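Local coordinates for carbohydrate kinase, pfkB family (Enterococcus faecalis, PDB 3KTN), which probably phosphorylates a sugar acid such as 2-keto-3-deoxygluconate, and binds magnesium, at residues A[242-245]-A[250-253]; A[261-266]-A[298-303]; A[304-309]-A[318-323]. All coordinates share one frame; numbering follows the deposited sequence.

Overall arrangement
The three contacts follow one another along the chain: interaction 1 lies within the large sheet, interaction 2 at its outer strand, and interaction 3 among helices and loops. Interaction 1 is partly buried and joins two antiparallel strands through backbone hydrogen bonds. Interaction 2 brings the outer strand of the same sheet against helix 296-310 and relies on apolar packing, with no direct hydrogen bond across it. Interaction 3 uses the same helix further on; it is fully buried and depends on one side-chain hydrogen bond. They also touch: S253 lies against Q264 and S265, S265 OG probably hydrogen-bonds T304 OG1, and L252 packs on V308. Polar chemistry thus passes from main chain at the sheet to side chains in the core.

Interaction 1: A[242-245]-A[250-253]; sequences TRSH and NYLS
The antiparallel beta hairpin of strands 237-245 and 250-257 is held here by two hydrogen-bonded pairs, T242 with S253 and S244 with Y251, alternating with the non-hydrogen-bonded pairs R243-L252 and H245-N250. The axes of the two short segments run at 155°. Four backbone bonds support this register: T242 N to S253 O and Y251 N to S244 O are both 2.7 Å, while the return bonds from S253 N to T242 O and from S244 N to Y251 O are longer. A water donates to T242 O and hydrogen-bonds S244 OG, reaching Y251 O weakly.

R243 and L252 share one face of the sheet and run side by side. With CG beside the backbone N (chi1 -65°) and an extended chain, R243 lays its CG 3.8 Å from L252 CD1. The same methyl lies 4.2 Å above the guanidinium plane, offset toward its rim, while R243 NH1 hydrogen-bonds H311. Beyond them, N250 OD1 comes within 3.2 Å of H245 CB. On the other face, T242 CG2 meets S253 CB at 3.6 Å, and S244 OG approaches Y251 CB at 3.5 Å. The Y251 ring turns its edge to S244 O and forms a cation-pi contact with K267 of the adjoining strand.

The contact therefore combines four main-chain bonds between the strands with an arginine whose carbon chain packs on leucine. The R243 side chain lies about 8 Å from a bound magnesium ion and may add positive charge to the wider surroundings of the metal.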
loop_
_atom_site.group_PDB
_atom_site.type_symbol
_atom_site.label_atom_id
_atom_site.label_comp_id
_atom_site.label_asym_id
_atom_site.label_seq_id
_atom_site.Cartn_x
_atom_site.Cartn_y
_atom_site.Cartn_z
ATOM N N THR A 242 -19.357 0.608 -31.703
ATOM C CA THR A 242 -20.160 1.792 -31.518
ATOM C C THR A 242 -20.726 1.777 -30.106
ATOM O O THR A 242 -21.281 0.772 -29.653
ATOM C CB THR A 242 -21.298 1.863 -32.573
ATOM O OG1 THR A 242 -22.275 2.829 -32.166
ATOM C CG2 THR A 242 -21.959 0.511 -32.746
ATOM N N ARG A 243 -20.538 2.887 -29.402
ATOM C CA ARG A 243 -21.032 3.040 -28.041
ATOM C C ARG A 243 -22.357 3.780 -28.093
ATOM O O ARG A 243 -22.512 4.743 -28.843
ATOM C CB ARG A 243 -20.036 3.839 -27.198
ATOM C CG ARG A 243 -18.708 3.140 -26.993
ATOM C CD ARG A 243 -17.641 4.109 -26.510
ATOM N NE ARG A 243 -16.320 3.484 -26.497
ATOM C CZ ARG A 243 -15.913 2.615 -25.577
ATOM N NH1 ARG A 243 -16.723 2.268 -24.586
ATOM N NH2 ARG A 243 -14.697 2.081 -25.657
ATOM N N SER A 244 -23.315 3.320 -27.301
ATOM C CA SER A 244 -24.627 3.945 -27.256
ATOM C C SER A 244 -25.104 3.962 -25.814
ATOM O O SER A 244 -24.520 3.303 -24.953
ATOM C CB SER A 244 -25.622 3.168 -28.127
ATOM O OG SER A 244 -25.747 1.819 -27.702
ATOM N N HIS A 245 -26.160 4.719 -25.548
ATOM C CA HIS A 245 -26.688 4.790 -24.198
ATOM C C HIS A 245 -28.181 5.053 -24.169
ATOM O O HIS A 245 -28.665 6.030 -24.736
ATOM C CB HIS A 245 -25.969 5.877 -23.390
ATOM C CG HIS A 245 -26.247 7.271 -23.863
ATOM N ND1 HIS A 245 -25.784 7.755 -25.068
ATOM C CD2 HIS A 245 -26.954 8.279 -23.299
ATOM C CE1 HIS A 245 -26.194 9.001 -25.226
ATOM N NE2 HIS A 245 -26.906 9.343 -24.167
ATOM N N ASN A 250 -25.468 1.938 -20.575
ATOM C CA ASN A 250 -24.534 2.185 -21.668
ATOM C C ASN A 250 -24.350 0.853 -22.386
ATOM O O ASN A 250 -24.420 -0.207 -21.765
ATOM C CB ASN A 250 -23.189 2.679 -21.144
ATOM C CG ASN A 250 -23.256 4.098 -20.619
ATOM O OD1 ASN A 250 -23.657 5.017 -21.335
ATOM N ND2 ASN A 250 -22.856 4.288 -19.366
ATOM N N TYR A 251 -24.113 0.904 -23.690
ATOM C CA TYR A 251 -23.955 -0.321 -24.462
ATOM C C TYR A 251 -22.782 -0.274 -25.417
ATOM O O TYR A 251 -22.347 0.792 -25.841
ATOM C CB TYR A 251 -25.220 -0.591 -25.275
ATOM C CG TYR A 251 -26.464 -0.749 -24.446
ATOM C CD1 TYR A 251 -26.898 -2.010 -24.043
ATOM C CD2 TYR A 251 -27.215 0.363 -24.066
ATOM C CE1 TYR A 251 -28.054 -2.162 -23.282
ATOM C CE2 TYR A 251 -28.371 0.227 -23.304
ATOM C CZ TYR A 251 -28.784 -1.038 -22.916
ATOM O OH TYR A 251 -29.928 -1.186 -22.167
ATOM N N LEU A 252 -22.281 -1.451 -25.757
ATOM C CA LEU A 252 -21.193 -1.558 -26.699
ATOM C C LEU A 252 -21.667 -2.495 -27.795
ATOM O O LEU A 252 -22.293 -3.518 -27.523
ATOM C CB LEU A 252 -19.943 -2.137 -26.039
ATOM C CG LEU A 252 -18.721 -2.101 -26.965
ATOM C CD1 LEU A 252 -18.306 -0.640 -27.166
ATOM C CD2 LEU A 252 -17.567 -2.918 -26.379
ATOM N N SER A 253 -21.371 -2.142 -29.038
ATOM C CA SER A 253 -21.768 -2.969 -30.163
ATOM C C SER A 253 -20.635 -3.016 -31.172
ATOM O O SER A 253 -20.049 -1.989 -31.508
ATOM C CB SER A 253 -23.028 -2.397 -30.818
ATOM O OG SER A 253 -23.553 -3.318 -31.754
HETATM O O HOH W 1 -23.869 0.343 -28.875
#

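Interaction 2: A[261-266]-A[298-303]; sequences EYQQSE and KAVTFA
Apolar helix-on-strand packing sets V300 of helix 296-310 against Q263 on strand 262-269, the outermost strand of the large sheet within this chain, and against S265 where that strand is interrupted. V300 accounts for every direct heavy-atom approach within 4.5 Å from the helix side. Its two methyls divide the work: CG1 lies 4.0 Å from Q263 CG, and CG2 lies 3.9 Å from Q263 O. The side chains of Q263 and V300 cross at about a right angle. The Q263 chain runs with CG anti to the backbone N (chi1 -153°) and bends at the next bond, bringing its aliphatic part to the valine. Further along, S265 CB stands 4.1 Å from V300 O. That carbonyl accepts T304 OG1, and S265 OG is bonded to G254 N across the sheet. A water joins the two segments more loosely, accepting from E266 N at 3.2 Å and donating weakly to T301 OG1. Y282 of helix 278-291 also packs on V300.

No hydrogen bond passes directly between the segments, and only 162 Å² is buried in total. Between these two segments the chemistry is thus van der Waals contact of V300, while S265 OG also probably bonds T304 OG1, one turn further along helix 296-310.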
loop_
_atom_site.group_PDB
_atom_site.type_symbol
_atom_site.label_atom_id
_atom_site.label_comp_id
_atom_site.label_asym_id
_atom_site.label_seq_id
_atom_site.Cartn_x
_atom_site.Cartn_y
_atom_site.Cartn_z
ATOM N N GLU A 261 -20.223 -7.933 -47.327
ATOM C CA GLU A 261 -21.010 -8.353 -46.168
ATOM C C GLU A 261 -20.945 -7.374 -45.007
ATOM O O GLU A 261 -20.067 -6.511 -44.946
ATOM C CB GLU A 261 -20.558 -9.731 -45.688
ATOM C CG GLU A 261 -20.783 -10.840 -46.694
ATOM C CD GLU A 261 -20.212 -12.165 -46.232
ATOM O OE1 GLU A 261 -20.710 -12.709 -45.221
ATOM O OE2 GLU A 261 -19.259 -12.660 -46.874
ATOM N N TYR A 262 -21.891 -7.520 -44.086
ATOM C CA TYR A 262 -21.978 -6.665 -42.912
ATOM C C TYR A 262 -22.534 -7.446 -41.732
ATOM O O TYR A 262 -23.653 -7.955 -41.788
ATOM C CB TYR A 262 -22.872 -5.457 -43.205
ATOM C CG TYR A 262 -23.380 -4.747 -41.969
ATOM C CD1 TYR A 262 -22.514 -4.391 -40.934
ATOM C CD2 TYR A 262 -24.728 -4.419 -41.840
ATOM C CE1 TYR A 262 -22.976 -3.726 -39.808
ATOM C CE2 TYR A 262 -25.201 -3.752 -40.718
ATOM C CZ TYR A 262 -24.320 -3.407 -39.707
ATOM O OH TYR A 262 -24.784 -2.735 -38.603
ATOM N N GLN A 263 -21.746 -7.535 -40.665
ATOM C CA GLN A 263 -22.161 -8.260 -39.471
ATOM C C GLN A 263 -22.063 -7.365 -38.243
ATOM O O GLN A 263 -20.999 -6.842 -37.920
ATOM C CB GLN A 263 -21.289 -9.499 -39.279
ATOM C CG GLN A 263 -21.985 -10.599 -38.518
ATOM C CD GLN A 263 -23.245 -11.052 -39.220
ATOM O OE1 GLN A 263 -23.209 -11.452 -40.385
ATOM N NE2 GLN A 263 -24.371 -10.989 -38.521
ATOM N N GLN A 264 -23.190 -7.193 -37.565
ATOM C CA GLN A 264 -23.263 -6.358 -36.377
ATOM C C GLN A 264 -23.689 -7.229 -35.205
ATOM O O GLN A 264 -24.550 -8.094 -35.352
ATOM C CB GLN A 264 -24.293 -5.247 -36.597
ATOM C CG GLN A 264 -24.524 -4.329 -35.410
ATOM C CD GLN A 264 -23.559 -3.163 -35.372
ATOM O OE1 GLN A 264 -23.493 -2.368 -36.308
ATOM N NE2 GLN A 264 -22.808 -3.050 -34.283
ATOM N N SER A 265 -23.085 -7.013 -34.043
ATOM C CA SER A 265 -23.444 -7.792 -32.864
ATOM C C SER A 265 -24.597 -7.078 -32.173
ATOM O O SER A 265 -24.873 -5.914 -32.462
ATOM C CB SER A 265 -22.263 -7.884 -31.896
ATOM O OG SER A 265 -22.141 -6.691 -31.143
ATOM N N GLU A 266 -25.279 -7.770 -31.270
ATOM C CA GLU A 266 -26.375 -7.143 -30.542
ATOM C C GLU A 266 -25.752 -6.259 -29.464
ATOM O O GLU A 266 -24.651 -6.546 -29.003
ATOM C CB GLU A 266 -27.269 -8.209 -29.903
ATOM C CG GLU A 266 -26.516 -9.231 -29.063
ATOM C CD GLU A 266 -27.448 -10.211 -28.363
ATOM O OE1 GLU A 266 -28.251 -10.870 -29.063
ATOM O OE2 GLU A 266 -27.376 -10.322 -27.117
ATOM N N LYS A 298 -19.578 -15.003 -35.659
ATOM C CA LYS A 298 -18.882 -15.566 -34.511
ATOM C C LYS A 298 -17.746 -14.651 -34.052
ATOM O O LYS A 298 -17.535 -14.466 -32.853
ATOM C CB LYS A 298 -18.335 -16.946 -34.877
ATOM C CG LYS A 298 -17.743 -17.736 -33.723
ATOM C CD LYS A 298 -17.240 -19.088 -34.218
ATOM C CE LYS A 298 -16.725 -19.950 -33.081
ATOM N NZ LYS A 298 -17.781 -20.205 -32.063
ATOM N N ALA A 299 -17.026 -14.080 -35.013
ATOM C CA ALA A 299 -15.913 -13.192 -34.719
ATOM C C ALA A 299 -16.355 -11.886 -34.063
ATOM O O ALA A 299 -15.750 -11.447 -33.081
ATOM C CB ALA A 299 -15.138 -12.890 -35.990
ATOM N N VAL A 300 -17.403 -11.269 -34.603
ATOM C CA VAL A 300 -17.888 -10.005 -34.063
ATOM C C VAL A 300 -18.525 -10.192 -32.684
ATOM O O VAL A 300 -18.432 -9.315 -31.830
ATOM C CB VAL A 300 -18.896 -9.322 -35.034
ATOM C CG1 VAL A 300 -20.235 -10.040 -35.003
ATOM C CG2 VAL A 300 -19.070 -7.868 -34.658
ATOM N N THR A 301 -19.165 -11.336 -32.464
ATOM C CA THR A 301 -19.781 -11.617 -31.171
ATOM C C THR A 301 -18.689 -11.823 -30.119
ATOM O O THR A 301 -18.740 -11.260 -29.026
ATOM C CB THR A 301 -20.646 -12.893 -31.219
ATOM O OG1 THR A 301 -21.820 -12.645 -31.999
ATOM C CG2 THR A 301 -21.055 -13.311 -29.817
ATOM N N PHE A 302 -17.700 -12.637 -30.469
ATOM C CA PHE A 302 -16.590 -12.935 -29.585
ATOM C C PHE A 302 -15.819 -11.656 -29.237
ATOM O O PHE A 302 -15.522 -11.399 -28.070
ATOM C CB PHE A 302 -15.659 -13.927 -30.273
ATOM C CG PHE A 302 -14.471 -14.321 -29.452
ATOM C CD1 PHE A 302 -14.524 -15.426 -28.609
ATOM C CD2 PHE A 302 -13.290 -13.596 -29.531
ATOM C CE1 PHE A 302 -13.415 -15.803 -27.854
ATOM C CE2 PHE A 302 -12.175 -13.965 -28.779
ATOM C CZ PHE A 302 -12.241 -15.073 -27.941
ATOM N N ALA A 303 -15.510 -10.857 -30.256
ATOM C CA ALA A 303 -14.762 -9.618 -30.081
ATOM C C ALA A 303 -15.482 -8.552 -29.248
ATOM O O ALA A 303 -14.848 -7.840 -28.467
ATOM C CB ALA A 303 -14.387 -9.049 -31.444
HETATM O O HOH W 2 -23.977 -10.544 -30.517
#

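Interaction 3: A[304-309]-A[318-323]; sequences TVNGVL and PLTTVK
The N306 carboxamide is the flat group that meets T320 here, and it does so at its edge: T320 OG1 sits in the carbonyl plane, on a lone pair of OD1. The hydroxyl donates this bond over 2.6 Å, with a C=O...donor angle of 134°. Other atoms are consistent with an approach through oxygen, since T320 OG1 is 3.5 Å from N306 CG but 3.8 Å from N306 ND2. The amide nitrogen is used in another direction, donating to A281 O of helix 278-291. Both ends of the group are therefore engaged, which should fix its rotation. F47 and V325 also pack on N306.

Two torsions bring the partners together. N306 carries CG anti to its own N (chi1 -161°), swinging the amide out from the helix, while T320 places OG1 between its backbone N and carbonyl carbon (chi1 56°). That rotamer turns CG2 toward L309, whose CB and CD1 each lie 4.1 Å from the methyl. T320 is thus amphipathic in use, with hydroxyl to asparagine and methyl to leucine. N43 is a further, weak partner of T320 OG1. I98 of a neighbouring subunit packs on L309, extending the apolar side into the assembly.

All three touching residues are buried, so the hydrogen bond satisfies polar atoms within the core. Next in sequence, T321 is the N-cap of helix 322-330, its OG1 accepting from Q324 N. The arrangement belongs to the loop between helices 296-310 and 322-330 of a ribokinase-like alpha/beta fold: helix 296-310 holds the loop residue T320 just ahead of a capped helix start.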
loop_
_atom_site.group_PDB
_atom_site.type_symbol
_atom_site.label_atom_id
_atom_site.label_comp_id
_atom_site.label_asym_id
_atom_site.label_seq_id
_atom_site.Cartn_x
_atom_site.Cartn_y
_atom_site.Cartn_z
ATOM N N THR A 304 -16.796 -8.438 -29.419
ATOM C CA THR A 304 -17.572 -7.455 -28.674
ATOM C C THR A 304 -17.583 -7.812 -27.185
ATOM O O THR A 304 -17.423 -6.937 -26.331
ATOM C CB THR A 304 -19.026 -7.360 -29.209
ATOM O OG1 THR A 304 -18.998 -7.128 -30.623
ATOM C CG2 THR A 304 -19.771 -6.204 -28.547
ATOM N N VAL A 305 -17.759 -9.096 -26.876
ATOM C CA VAL A 305 -17.751 -9.540 -25.488
ATOM C C VAL A 305 -16.364 -9.265 -24.893
ATOM O O VAL A 305 -16.241 -8.823 -23.753
ATOM C CB VAL A 305 -18.071 -11.047 -25.379
ATOM C CG1 VAL A 305 -17.855 -11.535 -23.948
ATOM C CG2 VAL A 305 -19.515 -11.293 -25.798
ATOM N N ASN A 306 -15.320 -9.518 -25.674
ATOM C CA ASN A 306 -13.964 -9.274 -25.208
ATOM C C ASN A 306 -13.798 -7.787 -24.909
ATOM O O ASN A 306 -13.162 -7.407 -23.927
ATOM C CB ASN A 306 -12.942 -9.708 -26.263
ATOM C CG ASN A 306 -11.556 -9.908 -25.673
ATOM O OD1 ASN A 306 -11.414 -10.523 -24.618
ATOM N ND2 ASN A 306 -10.532 -9.403 -26.351
ATOM N N GLY A 307 -14.383 -6.952 -25.763
ATOM C CA GLY A 307 -14.311 -5.513 -25.578
ATOM C C GLY A 307 -14.996 -5.065 -24.300
ATOM O O GLY A 307 -14.501 -4.176 -23.604
ATOM N N VAL A 308 -16.139 -5.671 -23.993
ATOM C CA VAL A 308 -16.880 -5.341 -22.776
ATOM C C VAL A 308 -16.054 -5.768 -21.560
ATOM O O VAL A 308 -15.991 -5.050 -20.558
ATOM C CB VAL A 308 -18.248 -6.069 -22.733
ATOM C CG1 VAL A 308 -18.955 -5.802 -21.395
ATOM C CG2 VAL A 308 -19.122 -5.590 -23.889
ATOM N N LEU A 309 -15.427 -6.939 -21.664
ATOM C CA LEU A 309 -14.594 -7.471 -20.589
ATOM C C LEU A 309 -13.412 -6.558 -20.281
ATOM O O LEU A 309 -13.057 -6.378 -19.124
ATOM C CB LEU A 309 -14.069 -8.861 -20.958
ATOM C CG LEU A 309 -15.050 -10.030 -20.847
ATOM C CD1 LEU A 309 -14.444 -11.254 -21.507
ATOM C CD2 LEU A 309 -15.365 -10.308 -19.377
ATOM N N PRO A 318 -5.618 -5.990 -22.010
ATOM C CA PRO A 318 -6.783 -6.885 -21.978
ATOM C C PRO A 318 -6.247 -8.283 -21.678
ATOM O O PRO A 318 -5.738 -8.968 -22.573
ATOM C CB PRO A 318 -7.349 -6.796 -23.403
ATOM C CG PRO A 318 -6.702 -5.551 -23.989
ATOM C CD PRO A 318 -5.326 -5.571 -23.388
ATOM N N LEU A 319 -6.340 -8.688 -20.417
ATOM C CA LEU A 319 -5.854 -9.989 -19.972
ATOM C C LEU A 319 -6.994 -11.006 -19.925
ATOM O O LEU A 319 -7.438 -11.412 -18.842
ATOM C CB LEU A 319 -5.214 -9.849 -18.586
ATOM C CG LEU A 319 -4.012 -8.894 -18.498
ATOM C CD1 LEU A 319 -3.745 -8.529 -17.055
ATOM C CD2 LEU A 319 -2.785 -9.539 -19.113
ATOM N N THR A 320 -7.464 -11.409 -21.103
ATOM C CA THR A 320 -8.554 -12.371 -21.219
ATOM C C THR A 320 -8.119 -13.619 -21.981
ATOM O O THR A 320 -7.130 -13.600 -22.710
ATOM C CB THR A 320 -9.780 -11.753 -21.948
ATOM O OG1 THR A 320 -9.379 -11.247 -23.229
ATOM C CG2 THR A 320 -10.371 -10.619 -21.124
ATOM N N THR A 321 -8.854 -14.709 -21.789
ATOM C CA THR A 321 -8.553 -15.959 -22.473
ATOM C C THR A 321 -9.784 -16.375 -23.275
ATOM O O THR A 321 -10.890 -15.893 -23.019
ATOM C CB THR A 321 -8.218 -17.083 -21.478
ATOM O OG1 THR A 321 -9.381 -17.385 -20.696
ATOM C CG2 THR A 321 -7.084 -16.657 -20.554
ATOM N N VAL A 322 -9.588 -17.263 -24.244
ATOM C CA VAL A 322 -10.688 -17.738 -25.079
ATOM C C VAL A 322 -11.767 -18.396 -24.229
ATOM O O VAL A 322 -12.958 -18.165 -24.440
ATOM C CB VAL A 322 -10.190 -18.743 -26.150
ATOM C CG1 VAL A 322 -11.370 -19.253 -26.985
ATOM C CG2 VAL A 322 -9.180 -18.068 -27.057
ATOM N N LYS A 323 -11.354 -19.200 -23.255
ATOM C CA LYS A 323 -12.310 -19.875 -22.382
ATOM C C LYS A 323 -13.136 -18.897 -21.554
ATOM O O LYS A 323 -14.335 -19.099 -21.348
ATOM C CB LYS A 323 -11.583 -20.854 -21.456
ATOM C CG LYS A 323 -10.998 -22.051 -22.199
ATOM C CD LYS A 323 -10.430 -23.089 -21.247
ATOM C CE LYS A 323 -9.962 -24.328 -22.001
ATOM N NZ LYS A 323 -9.401 -25.353 -21.076
#